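Local coordinates for DSBA-like thioredoxin domain-containing protein (Pseudomonas aeruginosa PAO1, PDB 5HFI), which probably acts as a cytosolic thiol-disulfide oxidoreductase of the DsbA-like thioredoxin family, reducing disulfides and binding glutathione at its active site, at residues Glu126-Ala131 with Leu136-Ala141; Ala91-Ala96 with Arg121-Glu126; Ser24-Ala29 with Asp204-Phe209; Pro64-Ile69 with Gln75-Asp80; Arg170-Asn173 with Gly179-Thr182. All coordinates share one frame; numbering follows the deposited sequence.

Contact 1 of 5, residues Glu126-Ala131 with Leu136-Ala141; sequences EGRRIA and LLELGA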
# COMPACT_ATOMS: atom_id res chain seq x y z
N GLU A 126 14.28 3.79 2.35
CA GLU A 126 15.54 3.17 1.93
C GLU A 126 15.90 3.46 0.48
O GLU A 126 17.04 3.20 0.08
CB GLU A 126 15.47 1.66 2.14
CG GLU A 126 15.44 1.25 3.60
CD GLU A 126 14.92 -0.17 3.81
OE1 GLU A 126 14.15 -0.38 4.77
OE2 GLU A 126 15.28 -1.06 3.01
N GLY A 127 14.97 3.99 -0.32
CA GLY A 127 15.26 4.27 -1.71
C GLY A 127 15.53 3.04 -2.55
O GLY A 127 16.29 3.11 -3.52
N ARG A 128 14.92 1.91 -2.19
CA ARG A 128 15.09 0.68 -2.96
C ARG A 128 14.19 0.70 -4.19
O ARG A 128 13.22 1.46 -4.28
CB ARG A 128 14.77 -0.54 -2.10
CG ARG A 128 15.47 -0.56 -0.76
CD ARG A 128 16.97 -0.61 -0.92
NE ARG A 128 17.39 -1.68 -1.82
CZ ARG A 128 17.50 -2.96 -1.46
NH1 ARG A 128 17.23 -3.33 -0.22
NH2 ARG A 128 17.89 -3.86 -2.35
N ARG A 129 14.52 -0.17 -5.15
CA ARG A 129 13.77 -0.28 -6.40
C ARG A 129 12.74 -1.40 -6.23
O ARG A 129 12.99 -2.56 -6.55
CB ARG A 129 14.71 -0.53 -7.58
CG ARG A 129 15.74 0.57 -7.73
CD ARG A 129 16.20 0.73 -9.16
NE ARG A 129 17.27 -0.20 -9.46
CZ ARG A 129 18.07 -0.08 -10.51
NH1 ARG A 129 17.90 0.93 -11.36
NH2 ARG A 129 19.03 -0.97 -10.72
N ILE A 130 11.56 -1.03 -5.72
CA ILE A 130 10.53 -2.02 -5.40
C ILE A 130 9.85 -2.60 -6.62
O ILE A 130 9.02 -3.50 -6.49
CB ILE A 130 9.47 -1.43 -4.45
CG1 ILE A 130 8.73 -0.27 -5.12
CG2 ILE A 130 10.11 -0.96 -3.16
CD1 ILE A 130 7.58 0.27 -4.30
N ALA A 131 10.17 -2.11 -7.82
CA ALA A 131 9.67 -2.73 -9.03
C ALA A 131 10.52 -3.91 -9.48
O ALA A 131 10.15 -4.59 -10.44
CB ALA A 131 9.59 -1.71 -10.17
N LEU A 136 12.09 -7.31 -4.06
CA LEU A 136 10.88 -7.82 -3.42
C LEU A 136 11.13 -9.17 -2.76
O LEU A 136 10.59 -9.46 -1.69
CB LEU A 136 9.75 -7.92 -4.44
CG LEU A 136 9.35 -6.56 -5.02
CD1 LEU A 136 8.37 -6.73 -6.17
CD2 LEU A 136 8.77 -5.67 -3.93
N LEU A 137 11.96 -10.02 -3.39
CA LEU A 137 12.31 -11.29 -2.77
C LEU A 137 13.14 -11.07 -1.51
O LEU A 137 13.00 -11.80 -0.53
CB LEU A 137 13.07 -12.17 -3.77
CG LEU A 137 12.26 -13.11 -4.67
CD1 LEU A 137 11.07 -12.42 -5.31
CD2 LEU A 137 13.16 -13.72 -5.74
N GLU A 138 14.01 -10.06 -1.53
CA GLU A 138 14.79 -9.72 -0.34
C GLU A 138 13.89 -9.25 0.79
O GLU A 138 14.10 -9.61 1.96
CB GLU A 138 15.82 -8.64 -0.69
CG GLU A 138 16.64 -8.14 0.48
CD GLU A 138 17.53 -6.97 0.11
OE1 GLU A 138 18.00 -6.26 1.02
OE2 GLU A 138 17.75 -6.75 -1.10
N LEU A 139 12.87 -8.45 0.48
CA LEU A 139 11.93 -8.01 1.50
C LEU A 139 11.13 -9.19 2.06
O LEU A 139 10.91 -9.28 3.27
CB LEU A 139 10.98 -6.95 0.94
CG LEU A 139 11.62 -5.65 0.46
CD1 LEU A 139 10.54 -4.66 0.04
CD2 LEU A 139 12.50 -5.05 1.55
N GLY A 140 10.69 -10.10 1.18
CA GLY A 140 9.98 -11.27 1.67
C GLY A 140 10.84 -12.13 2.57
O GLY A 140 10.37 -12.66 3.58
N ALA A 141 12.12 -12.27 2.22
CA ALA A 141 13.03 -13.04 3.07
C ALA A 141 13.31 -12.33 4.38
O ALA A 141 13.58 -12.99 5.39
CB ALA A 141 14.33 -13.33 2.32
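Arg128 and Glu138 meet as a bidentate, end-on salt bridge, a worked example of a charged pair bridging the loop after helix 112-124 and helix 133-142. NH1 of Arg128 gives a hydrogen bond to OE1 of Glu138 at 3.3 Å, and NH2 of Arg128 gives a second to OE2 of Glu138 at 3.2 Å. Both are nearly straight at the hydrogen (about 163°), and both acceptors lie close to the guanidinium plane. The carboxylate, however, is turned 47° against that plane, and its two oxygens are met differently: OE2 is approached on its syn side, whereas OE1 is met from above the carboxylate. Glu138 reaches across by an extended chain, its CG anti to the backbone N (chi1 176°), while Arg128 folds at chi2 and chi3 to bring its end round.

Deeper in, the backbone carbonyl of Ile130 is faced by the isobutyl end of Leu136, with Ile130 O 3.3 Å from Leu136 CD1. The two side chains touch more loosely, Ile130 CB lying 4.3 Å from Leu136 CD2. Other charged groups of the loop have partners elsewhere: Glu126 pairs with Arg118, and Arg129 NH1 forms a salt bridge with Asp88 and a hydrogen bond with Ser90 OG.

Gly127, with positive phi, lies in the exit from helix 112-124, and the backbone of Arg128 bonds back to Ala122. Ile130 rests on Ile119 and His123 of that helix, while Leu136 packs against Phe153 of helix 149-157 and against Pro97 and Ala101 of helix 96-109.

Contact 2 of 5, residues Ala91-Ala96 with Arg121-Glu126; sequences AVFDSA and RAHYVE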
# COMPACT_ATOMS: atom_id res chain seq x y z
N ALA A 91 15.55 3.76 -12.83
CA ALA A 91 14.50 3.18 -12.00
C ALA A 91 13.14 3.36 -12.67
O ALA A 91 12.91 4.33 -13.40
CB ALA A 91 14.49 3.83 -10.62
N VAL A 92 12.25 2.40 -12.44
CA VAL A 92 10.91 2.42 -13.02
C VAL A 92 9.89 2.36 -11.89
O VAL A 92 10.01 1.54 -10.97
CB VAL A 92 10.71 1.27 -14.03
CG1 VAL A 92 10.97 -0.09 -13.38
CG2 VAL A 92 9.31 1.32 -14.63
N PHE A 93 8.89 3.24 -11.96
CA PHE A 93 7.78 3.22 -11.01
C PHE A 93 6.68 2.36 -11.62
O PHE A 93 5.89 2.83 -12.44
CB PHE A 93 7.30 4.63 -10.69
CG PHE A 93 8.13 5.33 -9.65
CD1 PHE A 93 9.45 4.96 -9.43
CD2 PHE A 93 7.58 6.33 -8.87
CE1 PHE A 93 10.21 5.60 -8.46
CE2 PHE A 93 8.34 6.97 -7.90
CZ PHE A 93 9.65 6.60 -7.70
N ASP A 94 6.65 1.09 -11.23
CA ASP A 94 5.71 0.09 -11.73
C ASP A 94 4.95 -0.46 -10.54
O ASP A 94 5.55 -1.07 -9.65
CB ASP A 94 6.46 -1.02 -12.47
CG ASP A 94 5.53 -1.97 -13.21
OD1 ASP A 94 6.05 -2.79 -14.02
OD2 ASP A 94 4.30 -1.91 -12.99
N SER A 95 3.63 -0.26 -10.52
CA SER A 95 2.83 -0.69 -9.37
C SER A 95 2.58 -2.19 -9.37
O SER A 95 2.17 -2.73 -8.33
CB SER A 95 1.50 0.05 -9.36
OG SER A 95 1.69 1.44 -9.12
N ALA A 96 2.81 -2.88 -10.49
CA ALA A 96 2.42 -4.29 -10.57
C ALA A 96 3.31 -5.18 -9.72
O ALA A 96 2.76 -5.98 -8.93
CB ALA A 96 2.38 -4.74 -12.04
N ARG A 121 8.33 1.30 3.16
CA ARG A 121 9.57 1.70 3.82
C ARG A 121 10.77 1.51 2.89
O ARG A 121 11.65 2.38 2.83
CB ARG A 121 9.77 0.90 5.11
CG ARG A 121 8.80 1.27 6.23
CD ARG A 121 9.14 0.54 7.52
NE ARG A 121 8.54 1.17 8.69
CZ ARG A 121 7.47 0.71 9.32
NH1 ARG A 121 6.88 -0.40 8.91
NH2 ARG A 121 6.99 1.35 10.38
N ALA A 122 10.81 0.40 2.16
CA ALA A 122 11.92 0.17 1.23
C ALA A 122 11.99 1.27 0.17
O ALA A 122 13.08 1.68 -0.24
CB ALA A 122 11.79 -1.20 0.58
N HIS A 123 10.86 1.75 -0.27
CA HIS A 123 10.80 2.79 -1.28
C HIS A 123 11.06 4.20 -0.71
O HIS A 123 12.03 4.80 -1.09
CB HIS A 123 9.43 2.75 -1.93
CG HIS A 123 9.21 3.75 -3.02
ND1 HIS A 123 9.67 3.56 -4.30
CD2 HIS A 123 8.49 4.88 -3.05
CE1 HIS A 123 9.27 4.55 -5.06
NE2 HIS A 123 8.56 5.37 -4.32
N TYR A 124 10.26 4.62 0.28
CA TYR A 124 10.30 6.01 0.73
C TYR A 124 11.42 6.28 1.72
O TYR A 124 11.90 7.42 1.81
CB TYR A 124 8.95 6.39 1.35
CG TYR A 124 7.83 6.45 0.35
CD1 TYR A 124 7.75 7.50 -0.56
CD2 TYR A 124 6.86 5.46 0.30
CE1 TYR A 124 6.73 7.57 -1.48
CE2 TYR A 124 5.84 5.51 -0.62
CZ TYR A 124 5.78 6.57 -1.51
OH TYR A 124 4.76 6.65 -2.43
N VAL A 125 11.84 5.28 2.49
CA VAL A 125 12.91 5.46 3.47
C VAL A 125 14.25 4.99 2.92
O VAL A 125 15.24 5.71 3.00
CB VAL A 125 12.54 4.72 4.78
CG1 VAL A 125 13.71 4.76 5.75
CG2 VAL A 125 11.30 5.34 5.40
N GLU A 126 14.28 3.79 2.35
CA GLU A 126 15.54 3.17 1.93
C GLU A 126 15.90 3.46 0.48
O GLU A 126 17.04 3.20 0.08
CB GLU A 126 15.47 1.66 2.14
CG GLU A 126 15.44 1.25 3.60
CD GLU A 126 14.92 -0.17 3.81
OE1 GLU A 126 14.15 -0.38 4.77
OE2 GLU A 126 15.28 -1.06 3.01
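Phe93 and His123 form an offset edge-to-face aromatic pair inside the helical part of this DsbA-like thioredoxin fold, a single ring contact that joins a loop to a helix. The imidazole presents its CE1-NE2 edge to the phenyl ring. CE1 of His123 comes to 3.4 Å from CZ of Phe93, and NE2 of His123 lies 3.8 Å from the same CZ. The ring centroids of Phe93 and His123 are 5.0 Å apart and their planes stand at 64°. Because CZ is the phenyl atom nearest to His123 CE1, the contact falls toward the outer end of the phenyl ring. The imidazole reaches out from its helix with CG anti to the backbone N of His123 (chi1 -179°).

A second shell holds both rings. Tyr81 meets the imidazole, Leu16 and Leu85 also touch His123, and Val54 packs on Phe93. Within the helix, CD2 of His123 sits over the centre of the Tyr124 ring, 3.4 Å above its plane, and Tyr124 in turn stacks on Tyr21.

Farther out, the loop backbone is fixed by bonds of Phe93 to Gln52 and of Ser95 to Met46, while the hydroxyl of Ser95 joins Asp14 and the backbone N of Met46. Ahead of helix 96-109, Asp94 makes a capping bond: Ala96 N donates to Asp94 OD2 at 3.1 Å, from 50° above the carboxylate plane.

Contact 3 of 5, residues Ser24-Ala29 with Asp204-Phe209; sequences SPLLAA and DDWRAF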
# COMPACT_ATOMS: atom_id res chain seq x y z
N SER A 24 -0.27 4.78 6.05
CA SER A 24 0.23 3.52 6.61
C SER A 24 -0.05 3.39 8.10
O SER A 24 -0.40 2.28 8.54
CB SER A 24 1.73 3.38 6.32
OG SER A 24 2.19 2.07 6.63
N PRO A 25 0.07 4.44 8.93
CA PRO A 25 -0.31 4.26 10.34
C PRO A 25 -1.79 3.96 10.53
O PRO A 25 -2.16 3.32 11.53
CB PRO A 25 0.10 5.59 11.00
CG PRO A 25 1.02 6.23 10.04
CD PRO A 25 0.60 5.79 8.69
N LEU A 26 -2.65 4.39 9.60
CA LEU A 26 -4.07 4.08 9.72
C LEU A 26 -4.33 2.60 9.42
O LEU A 26 -5.16 1.97 10.09
CB LEU A 26 -4.88 4.96 8.77
CG LEU A 26 -4.67 6.47 8.91
CD1 LEU A 26 -5.70 7.22 8.07
CD2 LEU A 26 -4.74 6.90 10.36
N LEU A 27 -3.65 2.04 8.42
CA LEU A 27 -3.78 0.61 8.17
C LEU A 27 -3.23 -0.20 9.34
O LEU A 27 -3.82 -1.21 9.74
CB LEU A 27 -3.07 0.23 6.87
CG LEU A 27 -3.08 -1.25 6.51
CD1 LEU A 27 -4.52 -1.75 6.39
CD2 LEU A 27 -2.32 -1.49 5.22
N ALA A 28 -2.09 0.23 9.90
CA ALA A 28 -1.52 -0.49 11.04
C ALA A 28 -2.46 -0.44 12.24
O ALA A 28 -2.66 -1.45 12.92
CB ALA A 28 -0.15 0.09 11.40
N ALA A 29 -3.04 0.73 12.51
CA ALA A 29 -3.97 0.85 13.63
C ALA A 29 -5.23 0.03 13.39
O ALA A 29 -5.78 -0.56 14.33
CB ALA A 29 -4.33 2.32 13.86
N ASP A 204 -4.61 7.26 16.36
CA ASP A 204 -5.37 6.94 17.56
C ASP A 204 -6.84 7.32 17.41
O ASP A 204 -7.72 6.57 17.84
CB ASP A 204 -4.76 7.65 18.77
CG ASP A 204 -3.37 7.13 19.11
OD1 ASP A 204 -2.50 7.94 19.49
OD2 ASP A 204 -3.15 5.90 19.00
N ASP A 205 -7.11 8.48 16.81
CA ASP A 205 -8.49 8.83 16.45
C ASP A 205 -9.10 7.77 15.55
O ASP A 205 -10.24 7.35 15.75
CB ASP A 205 -8.52 10.19 15.74
CG ASP A 205 -8.56 11.36 16.69
OD1 ASP A 205 -8.27 11.19 17.90
OD2 ASP A 205 -8.88 12.48 16.23
N TRP A 206 -8.33 7.32 14.56
CA TRP A 206 -8.81 6.34 13.59
C TRP A 206 -9.15 5.01 14.27
O TRP A 206 -10.21 4.43 14.01
CB TRP A 206 -7.75 6.16 12.50
CG TRP A 206 -8.00 5.09 11.48
CD1 TRP A 206 -7.38 3.88 11.38
CD2 TRP A 206 -8.92 5.16 10.38
NE1 TRP A 206 -7.86 3.18 10.30
CE2 TRP A 206 -8.81 3.95 9.67
CE3 TRP A 206 -9.83 6.12 9.93
CZ2 TRP A 206 -9.57 3.67 8.53
CZ3 TRP A 206 -10.59 5.85 8.80
CH2 TRP A 206 -10.45 4.63 8.12
N ARG A 207 -8.27 4.53 15.15
CA ARG A 207 -8.55 3.29 15.87
C ARG A 207 -9.82 3.42 16.71
O ARG A 207 -10.68 2.53 16.69
CB ARG A 207 -7.35 2.91 16.74
CG ARG A 207 -7.42 1.50 17.30
CD ARG A 207 -6.35 1.26 18.35
NE ARG A 207 -5.00 1.30 17.78
CZ ARG A 207 -4.16 2.32 17.92
NH1 ARG A 207 -4.54 3.40 18.61
NH2 ARG A 207 -2.95 2.27 17.38
N ALA A 208 -9.96 4.53 17.43
CA ALA A 208 -11.14 4.74 18.26
C ALA A 208 -12.40 4.84 17.40
O ALA A 208 -13.46 4.35 17.79
CB ALA A 208 -10.97 5.99 19.11
N PHE A 209 -12.29 5.48 16.23
CA PHE A 209 -13.44 5.56 15.34
C PHE A 209 -13.89 4.17 14.91
O PHE A 209 -15.10 3.88 14.91
CB PHE A 209 -13.09 6.42 14.12
CG PHE A 209 -14.16 6.43 13.06
CD1 PHE A 209 -15.24 7.29 13.16
CD2 PHE A 209 -14.07 5.59 11.96
CE1 PHE A 209 -16.22 7.30 12.19
CE2 PHE A 209 -15.04 5.60 10.99
CZ PHE A 209 -16.12 6.46 11.10
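Trp206 packs its indole against Leu26 where helices 24-29 and 204-209 cross at -37°, their axes 8.9 Å apart at closest approach, so that one large aromatic side chain fills much of the seam between them. Followed outward, its CB meets a methyl first, lying 3.8 Å from Leu26 CD2. CG of Trp206 continues beneath the same leucine, close to both CD2 and CB. The five-membered ring then receives Leu26 CB over its face as a CH-pi contact, with CB 3.9 Å from the ring centroid and 16° off the normal. CD1 of Trp206 has Ala29 CB beside it at the ring edge, 4.2 Å away. NE1 lies 3.0 Å from Leu26 O, and CE2, 4.2 Å from Leu26 CB, is the last indole atom near the leucine. Beyond this interface the indole meets Phe183, Leu9 of strand 8-13 and, edge-to-face, Tyr199.

Next along the helix, Arg207 bends at chi3 (-66°) and lays one face of its guanidinium over the methyl of Ala29, with Arg207 NH2 3.8 Å from Ala29 CB. NH1 of Arg207 is held by Asp204, donating at 2.9 Å to OD2 on its anti lone pair, in the guanidinium plane. Glu32 pairs with NH2.

The chemistry is therefore divided: hydrocarbon against indole fills the buried part, and the guanidinium, held in orientation by two carboxylates, lends a flat face to Ala29 while its charge is probably balanced in part by Asp204 and Glu32.

Contact 4 of 5, residues Pro64-Ile69 with Gln75-Asp80; sequences PHDLRI and QPFGKD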
# COMPACT_ATOMS: atom_id res chain seq x y z
N PRO A 64 6.53 17.25 -4.49
CA PRO A 64 5.93 18.32 -3.67
C PRO A 64 4.84 17.80 -2.76
O PRO A 64 4.56 18.42 -1.73
CB PRO A 64 5.39 19.33 -4.69
CG PRO A 64 5.61 18.72 -6.04
CD PRO A 64 6.03 17.31 -5.88
N HIS A 65 4.24 16.66 -3.10
CA HIS A 65 3.35 15.99 -2.16
C HIS A 65 4.13 15.44 -0.97
O HIS A 65 3.71 15.59 0.17
CB HIS A 65 2.60 14.86 -2.87
CG HIS A 65 1.37 15.31 -3.59
ND1 HIS A 65 0.56 14.45 -4.29
CD2 HIS A 65 0.80 16.54 -3.69
CE1 HIS A 65 -0.45 15.12 -4.81
NE2 HIS A 65 -0.33 16.39 -4.46
N ASP A 66 5.31 14.85 -1.23
CA ASP A 66 5.99 14.04 -0.21
C ASP A 66 6.27 14.84 1.06
O ASP A 66 5.93 14.41 2.17
CB ASP A 66 7.29 13.47 -0.78
CG ASP A 66 7.04 12.39 -1.82
OD1 ASP A 66 7.99 12.02 -2.54
OD2 ASP A 66 5.89 11.91 -1.92
N LEU A 67 6.90 16.01 0.93
CA LEU A 67 7.17 16.81 2.13
C LEU A 67 5.88 17.31 2.76
O LEU A 67 5.83 17.52 3.97
CB LEU A 67 8.11 17.97 1.81
CG LEU A 67 9.59 17.60 1.91
CD1 LEU A 67 10.47 18.83 1.79
CD2 LEU A 67 9.86 16.88 3.23
N ARG A 68 4.83 17.50 1.95
CA ARG A 68 3.53 17.85 2.52
C ARG A 68 2.92 16.66 3.26
O ARG A 68 2.30 16.83 4.31
CB ARG A 68 2.58 18.33 1.41
CG ARG A 68 2.67 19.82 1.12
CD ARG A 68 1.74 20.62 2.02
NE ARG A 68 0.41 20.68 1.44
CZ ARG A 68 -0.53 21.54 1.83
NH1 ARG A 68 -1.72 21.52 1.24
NH2 ARG A 68 -0.28 22.41 2.80
N ILE A 69 3.10 15.45 2.73
CA ILE A 69 2.67 14.25 3.44
C ILE A 69 3.41 14.12 4.76
O ILE A 69 2.83 13.75 5.79
CB ILE A 69 2.86 13.00 2.56
CG1 ILE A 69 2.20 13.21 1.19
CG2 ILE A 69 2.34 11.76 3.27
CD1 ILE A 69 2.41 12.07 0.23
N GLN A 75 5.06 10.94 8.58
CA GLN A 75 5.73 9.81 7.97
C GLN A 75 7.11 10.22 7.46
O GLN A 75 7.27 11.30 6.89
CB GLN A 75 4.88 9.25 6.82
CG GLN A 75 3.71 8.38 7.27
CD GLN A 75 4.15 7.03 7.81
OE1 GLN A 75 4.18 6.04 7.08
NE2 GLN A 75 4.48 6.98 9.09
N PRO A 76 8.13 9.38 7.65
CA PRO A 76 9.49 9.76 7.28
C PRO A 76 9.84 9.45 5.83
O PRO A 76 9.39 8.46 5.25
CB PRO A 76 10.34 8.91 8.23
CG PRO A 76 9.54 7.67 8.40
CD PRO A 76 8.09 8.10 8.38
N PHE A 77 10.67 10.31 5.27
CA PHE A 77 11.21 10.13 3.93
C PHE A 77 12.73 10.22 4.01
O PHE A 77 13.27 11.14 4.64
CB PHE A 77 10.66 11.18 2.96
CG PHE A 77 9.18 11.07 2.72
CD1 PHE A 77 8.69 10.45 1.57
CD2 PHE A 77 8.27 11.59 3.63
CE1 PHE A 77 7.33 10.35 1.35
CE2 PHE A 77 6.91 11.48 3.41
CZ PHE A 77 6.44 10.86 2.26
N GLY A 78 13.42 9.26 3.40
CA GLY A 78 14.85 9.12 3.56
C GLY A 78 15.66 9.80 2.47
O GLY A 78 15.18 10.06 1.37
N LYS A 79 16.93 10.07 2.80
CA LYS A 79 17.83 10.71 1.84
C LYS A 79 18.10 9.82 0.64
O LYS A 79 18.29 10.32 -0.47
CB LYS A 79 19.14 11.10 2.52
CG LYS A 79 19.92 9.92 3.09
CD LYS A 79 21.26 10.37 3.65
CE LYS A 79 22.02 9.20 4.26
NZ LYS A 79 21.31 8.63 5.44
N ASP A 80 18.11 8.50 0.83
CA ASP A 80 18.32 7.60 -0.29
C ASP A 80 17.12 7.58 -1.23
O ASP A 80 17.25 7.11 -2.37
CB ASP A 80 18.62 6.18 0.21
CG ASP A 80 19.94 6.10 0.96
OD1 ASP A 80 20.01 5.34 1.95
OD2 ASP A 80 20.90 6.78 0.56
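Phe77 lies with one face beneath Asp66, and the closely packed part of this contact is concentrated on that ring, one aromatic residue bearing most of a helix-to-loop contact. CB of Asp66 makes a CH-pi contact, 4.2 Å from the centroid of the Phe77 ring and 25° off its normal, displaced toward the rim. The carboxylate follows the ring at a shallow tilt, its plane only 21° from that of the phenyl, with Asp66 CG 3.8 Å from Phe77 CE1. Toward the other edge of the ring the backbone takes over: Asp66 O is 3.3 Å from Phe77 CE2. One turn along the helix, Ile69 adds an apolar touch, its CB 4.2 Å from Phe77 CZ. With CG anti to the carbonyl carbon (chi1 -65°), Phe77 sends its ring across to the helix. OD1 of Asp66 is hydrogen-bonded to the hydroxyl of Tyr81.

The other side is looser. The exposed side chain of Leu67 comes no nearer than 5.5 Å to the 75-80 segment, and that of Gln75 starts toward the helix but its end leads away. Beyond Phe77 the chain passes through Gly78, the N-cap of the next helix.

Around the ring, Tyr21 stands edge-to-face with Phe77, and Tyr124 of helix 112-124 meets it nearly at right angles, while the backbone of Gly78 bonds to Tyr124. Ile69 touches Trp19, a glutathione-binding residue of helix 18-22. Helix 64-73 is thus joined through the 75-80 connection to helix 79-85, whose Phe82 packs on Asp66 and Leu67.

Contact 5 of 5, residues Arg170-Asn173 with Gly179-Thr182; sequences RLMN and GFPT. With GSH (glutathione), chain B.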
# COMPACT_ATOMS: atom_id res chain seq x y z
N ARG A 170 -13.26 -2.27 -10.27
CA ARG A 170 -14.71 -2.32 -10.27
C ARG A 170 -15.28 -1.88 -8.93
O ARG A 170 -16.33 -1.24 -8.88
CB ARG A 170 -15.18 -3.73 -10.62
CG ARG A 170 -14.89 -4.10 -12.06
CD ARG A 170 -15.37 -5.49 -12.37
NE ARG A 170 -15.18 -5.77 -13.78
CZ ARG A 170 -15.75 -6.78 -14.41
NH1 ARG A 170 -16.55 -7.60 -13.74
NH2 ARG A 170 -15.53 -6.98 -15.71
N LEU A 171 -14.59 -2.22 -7.83
CA LEU A 171 -14.98 -1.70 -6.53
C LEU A 171 -14.86 -0.18 -6.48
O LEU A 171 -15.77 0.52 -6.03
CB LEU A 171 -14.14 -2.35 -5.43
CG LEU A 171 -14.43 -1.90 -4.00
CD1 LEU A 171 -15.88 -2.19 -3.64
CD2 LEU A 171 -13.48 -2.58 -3.03
N MET A 172 -13.72 0.35 -6.96
CA MET A 172 -13.56 1.80 -7.04
C MET A 172 -14.67 2.44 -7.86
O MET A 172 -15.19 3.50 -7.50
CB MET A 172 -12.21 2.16 -7.65
CG MET A 172 -11.02 1.53 -6.99
SD MET A 172 -9.55 2.53 -7.26
CE MET A 172 -10.14 4.14 -6.74
N ASN A 173 -15.04 1.80 -8.97
CA ASN A 173 -16.07 2.34 -9.85
C ASN A 173 -17.42 2.39 -9.15
O ASN A 173 -18.12 3.41 -9.19
CB ASN A 173 -16.15 1.51 -11.13
CG ASN A 173 -17.15 2.06 -12.12
OD1 ASN A 173 -18.34 1.73 -12.08
ND2 ASN A 173 -16.68 2.90 -13.04
N GLY A 179 -9.56 7.78 -6.31
CA GLY A 179 -8.20 7.30 -6.16
C GLY A 179 -7.87 6.70 -4.81
O GLY A 179 -8.74 6.16 -4.12
N PHE A 180 -6.60 6.80 -4.43
CA PHE A 180 -6.09 6.18 -3.21
C PHE A 180 -5.48 7.23 -2.30
O PHE A 180 -4.94 8.23 -2.78
CB PHE A 180 -5.05 5.12 -3.56
CG PHE A 180 -5.28 4.45 -4.87
CD1 PHE A 180 -4.63 4.89 -6.01
CD2 PHE A 180 -6.15 3.38 -4.98
CE1 PHE A 180 -4.83 4.28 -7.22
CE2 PHE A 180 -6.36 2.76 -6.20
CZ PHE A 180 -5.70 3.21 -7.32
N PRO A 181 -5.54 7.02 -0.98
CA PRO A 181 -6.15 5.91 -0.25
C PRO A 181 -7.67 6.01 -0.22
O PRO A 181 -8.20 7.12 -0.22
CB PRO A 181 -5.59 6.06 1.16
CG PRO A 181 -5.22 7.48 1.27
CD PRO A 181 -4.78 7.91 -0.09
N THR A 182 -8.36 4.87 -0.18
CA THR A 182 -9.80 4.84 0.03
C THR A 182 -10.13 3.71 0.99
O THR A 182 -9.74 2.56 0.76
CB THR A 182 -10.57 4.66 -1.29
OG1 THR A 182 -10.34 5.79 -2.14
CG2 THR A 182 -12.06 4.52 -1.03
N1 GSH B . -5.81 11.68 0.05
CA1 GSH B . -5.24 12.89 -0.53
C1 GSH B . -5.98 14.12 0.00
O11 GSH B . -6.26 15.07 -0.78
O12 GSH B . -6.30 14.18 1.22
CB1 GSH B . -5.37 12.83 -2.05
CG1 GSH B . -5.23 11.38 -2.50
CD1 GSH B . -4.61 11.32 -3.89
OE1 GSH B . -4.59 12.28 -4.58
N2 GSH B . -4.04 10.07 -4.36
CA2 GSH B . -3.45 9.99 -5.69
C2 GSH B . -4.56 9.66 -6.68
O2 GSH B . -5.16 8.63 -6.58
CB2 GSH B . -2.37 8.91 -5.72
SG2 GSH B . -1.26 9.02 -4.28
N3 GSH B . -4.91 10.59 -7.73
CA3 GSH B . -5.97 10.28 -8.67
C3 GSH B . -5.57 9.08 -9.53
O31 GSH B . -6.38 8.13 -9.69
O32 GSH B . -4.44 9.05 -10.07
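Met172 and Phe180 make the apolar part of this contact, a Met-aromatic pair behind the glutathione-binding cis-proline loop. The sulfur approaches the phenyl obliquely: Met172 SD is 3.4 Å from Phe180 CE2, and 4.4 Å from the ring centroid at 56° off the normal. The thioether bends at chi3 (51°), turning its methyl to the backbone, where Met172 CE lies 3.6 Å from Gly179 O.

Hydrogen bonds form the second group. Gly179 O accepts from the hydroxyl of Thr182, with OG1 at 2.6 Å, a hydrogen bond within the segment 179-182. On the ligand side, Phe180 holds glutathione by a two-way backbone pairing: Phe180 N donates to GSH O2 at 3.2 Å, and GSH N2 donates to Phe180 O at 2.6 Å. This pairing resembles that of an added beta-strand, consistent with the way thioredoxin-fold proteins recognise glutathione beside a cis-proline.

Steric fit is the third. Gly179 CA comes to 3.3 Å from GSH O2, a closeness that the lack of a side chain permits. The peptide bond before Pro181 is cis, and Pro181 CD lies 3.9 Å from GSH N1.

In the fold, helix 159-174 supplies Met172, which also rests on Leu12 of strand 8-13. The cis-proline loop leads into strand 182-186, with Thr182 backbone-bonded to Leu12, while Phe180 touches Cys17 and Cys20 and Pro181 packs on Trp19 of helix 18-22.

Overall arrangement
Contacts 1, 2 and 4 form one connected helical region. Contacts 1 and 2 share Glu126 and lie with centres 8 Å apart, Ala131 CB packing 3.4 Å from Val92 O. Contact 1 also touches contact 4, with Glu126 O 3.4 Å from Asp80 CB, and contact 2 meets it through the rings of Tyr124 and Phe77. Contact 4 continues to contact 3 by packing of Gln75 on Ser24 and Pro25. Contact 5, beside strands 8-13 and 182-186, touches none of the others, yet it alone holds glutathione directly. Around that ligand, the side chain of Ile69 in contact 4 stands about 7 Å away, Leu26 in contact 3 about 9 Å, Phe93 in contact 2 about 10 Å and Ile130 in contact 1 about 12 Å.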